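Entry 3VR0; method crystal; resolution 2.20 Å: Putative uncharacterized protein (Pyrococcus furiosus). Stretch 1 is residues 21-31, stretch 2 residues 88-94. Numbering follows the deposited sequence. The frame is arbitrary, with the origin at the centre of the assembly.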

# COMPACT_ATOMS: atom_id res chain seq x y z
N THR C 21 -18.89 0.90 -3.17
CA THR C 21 -20.23 1.26 -3.63
C THR C 21 -21.25 0.13 -3.34
O THR C 21 -20.99 -1.05 -3.61
CB THR C 21 -20.18 1.53 -5.18
OG1 THR C 21 -19.28 2.63 -5.43
CG2 THR C 21 -21.57 1.93 -5.74
N ILE C 22 -22.42 0.51 -2.85
CA ILE C 22 -23.53 -0.39 -2.72
C ILE C 22 -24.65 -0.01 -3.69
O ILE C 22 -25.12 1.12 -3.69
CB ILE C 22 -24.07 -0.42 -1.26
CG1 ILE C 22 -22.92 -0.80 -0.32
CG2 ILE C 22 -25.30 -1.38 -1.17
CD1 ILE C 22 -23.23 -0.75 1.10
N VAL C 23 -25.03 -0.97 -4.53
CA VAL C 23 -26.08 -0.86 -5.48
C VAL C 23 -27.30 -1.52 -4.81
O VAL C 23 -27.23 -2.71 -4.41
CB VAL C 23 -25.73 -1.67 -6.75
CG1 VAL C 23 -26.84 -1.54 -7.78
CG2 VAL C 23 -24.39 -1.19 -7.37
N VAL C 24 -28.40 -0.76 -4.69
CA VAL C 24 -29.55 -1.19 -3.87
C VAL C 24 -30.72 -1.37 -4.80
O VAL C 24 -31.08 -0.44 -5.49
CB VAL C 24 -29.89 -0.16 -2.82
CG1 VAL C 24 -31.12 -0.64 -1.93
CG2 VAL C 24 -28.66 0.17 -2.00
N TYR C 25 -31.29 -2.57 -4.83
CA TYR C 25 -32.34 -2.88 -5.78
C TYR C 25 -33.72 -2.39 -5.33
O TYR C 25 -34.46 -1.90 -6.16
CB TYR C 25 -32.32 -4.38 -6.15
CG TYR C 25 -30.97 -4.71 -6.79
CD1 TYR C 25 -30.51 -3.98 -7.91
CD2 TYR C 25 -30.15 -5.72 -6.26
CE1 TYR C 25 -29.28 -4.26 -8.49
CE2 TYR C 25 -28.93 -6.01 -6.82
CZ TYR C 25 -28.48 -5.28 -7.94
OH TYR C 25 -27.26 -5.55 -8.51
N GLU C 26 -34.00 -2.51 -4.03
CA GLU C 26 -35.24 -2.00 -3.43
C GLU C 26 -34.97 -1.76 -1.95
O GLU C 26 -34.02 -2.30 -1.38
CB GLU C 26 -36.35 -3.07 -3.57
CG GLU C 26 -36.00 -4.38 -2.81
CD GLU C 26 -37.16 -5.36 -2.68
OE1 GLU C 26 -38.29 -4.92 -2.38
OE2 GLU C 26 -36.92 -6.58 -2.91
N ARG C 27 -35.86 -1.03 -1.33
CA ARG C 27 -35.91 -0.87 0.09
C ARG C 27 -36.93 -1.81 0.72
O ARG C 27 -38.14 -1.53 0.71
CB ARG C 27 -36.31 0.54 0.44
CG ARG C 27 -35.50 1.60 -0.33
CD ARG C 27 -34.96 2.52 0.77
NE ARG C 27 -33.60 2.75 0.41
CZ ARG C 27 -32.66 3.09 1.25
NH1 ARG C 27 -32.92 3.22 2.54
NH2 ARG C 27 -31.46 3.25 0.75
N PRO C 28 -36.44 -2.88 1.36
CA PRO C 28 -37.34 -3.88 1.94
C PRO C 28 -38.08 -3.36 3.14
O PRO C 28 -37.64 -2.42 3.87
CB PRO C 28 -36.40 -5.06 2.32
CG PRO C 28 -35.08 -4.76 1.49
CD PRO C 28 -35.03 -3.25 1.54
N ASP C 29 -39.21 -4.01 3.35
CA ASP C 29 -40.15 -3.66 4.37
C ASP C 29 -39.70 -4.38 5.63
O ASP C 29 -40.32 -5.40 6.05
CB ASP C 29 -41.57 -4.11 3.94
CG ASP C 29 -42.61 -3.81 5.00
OD1 ASP C 29 -42.32 -2.97 5.85
OD2 ASP C 29 -43.71 -4.41 4.98
N ILE C 30 -38.63 -3.88 6.24
CA ILE C 30 -38.11 -4.57 7.40
C ILE C 30 -37.85 -3.58 8.45
O ILE C 30 -37.64 -2.42 8.14
CB ILE C 30 -36.81 -5.36 7.11
CG1 ILE C 30 -35.61 -4.44 6.65
CG2 ILE C 30 -37.14 -6.47 6.17
CD1 ILE C 30 -34.41 -5.26 6.04
N TYR C 31 -37.85 -4.00 9.69
CA TYR C 31 -37.46 -3.06 10.71
C TYR C 31 -36.72 -3.66 11.88
O TYR C 31 -36.99 -4.76 12.31
CB TYR C 31 -38.64 -2.23 11.21
CG TYR C 31 -38.09 -1.04 11.97
CD1 TYR C 31 -37.08 -0.25 11.39
CD2 TYR C 31 -38.51 -0.74 13.30
CE1 TYR C 31 -36.53 0.83 12.05
CE2 TYR C 31 -37.94 0.35 14.00
CZ TYR C 31 -36.94 1.12 13.35
OH TYR C 31 -36.35 2.20 13.97
N GLU C 88 -23.04 -9.51 -1.24
CA GLU C 88 -24.46 -9.48 -1.54
C GLU C 88 -25.18 -9.38 -0.25
O GLU C 88 -24.79 -10.04 0.71
CB GLU C 88 -24.88 -10.78 -2.24
CG GLU C 88 -24.26 -10.99 -3.61
CD GLU C 88 -24.67 -12.34 -4.24
OE1 GLU C 88 -24.82 -13.38 -3.51
OE2 GLU C 88 -24.85 -12.37 -5.49
N PHE C 89 -26.23 -8.56 -0.21
CA PHE C 89 -27.09 -8.48 0.95
C PHE C 89 -28.44 -9.13 0.62
O PHE C 89 -29.02 -8.84 -0.44
CB PHE C 89 -27.33 -7.03 1.36
CG PHE C 89 -26.12 -6.30 1.84
CD1 PHE C 89 -25.87 -6.16 3.23
CD2 PHE C 89 -25.26 -5.71 0.93
CE1 PHE C 89 -24.75 -5.44 3.68
CE2 PHE C 89 -24.10 -4.98 1.39
CZ PHE C 89 -23.86 -4.85 2.74
N TYR C 90 -28.92 -9.98 1.54
CA TYR C 90 -30.22 -10.65 1.43
C TYR C 90 -31.06 -10.24 2.62
O TYR C 90 -30.51 -9.98 3.70
CB TYR C 90 -30.07 -12.18 1.47
CG TYR C 90 -29.41 -12.74 0.24
CD1 TYR C 90 -30.14 -13.37 -0.75
CD2 TYR C 90 -28.04 -12.62 0.06
CE1 TYR C 90 -29.51 -13.86 -1.90
CE2 TYR C 90 -27.41 -13.11 -1.06
CZ TYR C 90 -28.14 -13.71 -2.03
OH TYR C 90 -27.47 -14.18 -3.13
N TYR C 91 -32.37 -10.17 2.46
CA TYR C 91 -33.17 -9.93 3.67
C TYR C 91 -34.22 -11.02 3.90
O TYR C 91 -34.64 -11.74 2.97
CB TYR C 91 -33.86 -8.56 3.62
CG TYR C 91 -35.09 -8.53 2.70
CD1 TYR C 91 -36.39 -8.80 3.20
CD2 TYR C 91 -34.94 -8.27 1.34
CE1 TYR C 91 -37.52 -8.77 2.36
CE2 TYR C 91 -36.03 -8.21 0.49
CZ TYR C 91 -37.33 -8.48 1.00
OH TYR C 91 -38.38 -8.42 0.13
N TRP C 92 -34.66 -11.11 5.15
CA TRP C 92 -35.77 -12.01 5.47
C TRP C 92 -36.72 -11.22 6.33
O TRP C 92 -36.28 -10.59 7.31
CB TRP C 92 -35.30 -13.23 6.23
CG TRP C 92 -36.35 -14.22 6.61
CD1 TRP C 92 -36.95 -15.16 5.78
CD2 TRP C 92 -36.89 -14.45 7.92
NE1 TRP C 92 -37.82 -15.94 6.52
CE2 TRP C 92 -37.81 -15.51 7.82
CE3 TRP C 92 -36.69 -13.83 9.18
CZ2 TRP C 92 -38.53 -16.00 8.94
CZ3 TRP C 92 -37.40 -14.31 10.29
CH2 TRP C 92 -38.32 -15.40 10.15
N LYS C 93 -37.99 -11.22 5.94
CA LYS C 93 -39.00 -10.52 6.74
C LYS C 93 -39.67 -11.56 7.62
O LYS C 93 -40.15 -12.55 7.12
CB LYS C 93 -40.00 -9.79 5.83
CG LYS C 93 -41.06 -8.92 6.58
CD LYS C 93 -42.16 -8.41 5.60
CE LYS C 93 -43.26 -7.57 6.35
NZ LYS C 93 -42.76 -6.64 7.41
N SER C 94 -39.66 -11.37 8.93
CA SER C 94 -40.33 -12.35 9.79
C SER C 94 -41.86 -12.36 9.55
O SER C 94 -42.47 -11.30 9.35
CB SER C 94 -40.10 -12.01 11.24
OG SER C 94 -40.93 -12.83 12.05
O HOH W 1 -40.15 -5.83 1.47

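The most distinctive feature is a proline that sets its CB-CG side on the face of a tyrosine: P28 CB sits 3.5 Å from the centroid of the Y91 ring and only 5° off the ring normal, the geometry of a CH-pi interaction. The slightly polarised C-H bonds of a proline ring suit the electron-rich aromatic face, and P28 CG adds close apolar contact with Y91 CD2 at 3.5 Å. Y91 has the most surface covered in this contact. I30 CG2 approaches Y91 CD1 obliquely at 3.8 Å, while E26 OE2 lies near the ring plane, 3.8 Å from Y91 OH, too far to count as a hydrogen bond.

No backbone hydrogen bond links the stretches. Their CA atoms stand 9.2 Å apart at I22 and E88, 7.5 Å at P28 and Y91, and 6.1 Å at I30 and K93, so side chains bridge the gap. The register pairs rise together, so the chains run the same way; at the strand end, I22 CD1 meets F89 CE2 at 4.3 Å, a looser apolar contact.

Polar bonding gathers at K93. Extended through chi3 and turned at chi4 (p), the side chain brings K93 NZ to D29 O at 3.1 Å, a hydrogen bond, and to D29 OD2 at 3.4 Å, a salt bridge whose hydrogen bond is weak. Water 1 accepts from D29 N at 2.8 Å and bonds weakly with Y91 OH at 3.4 Å.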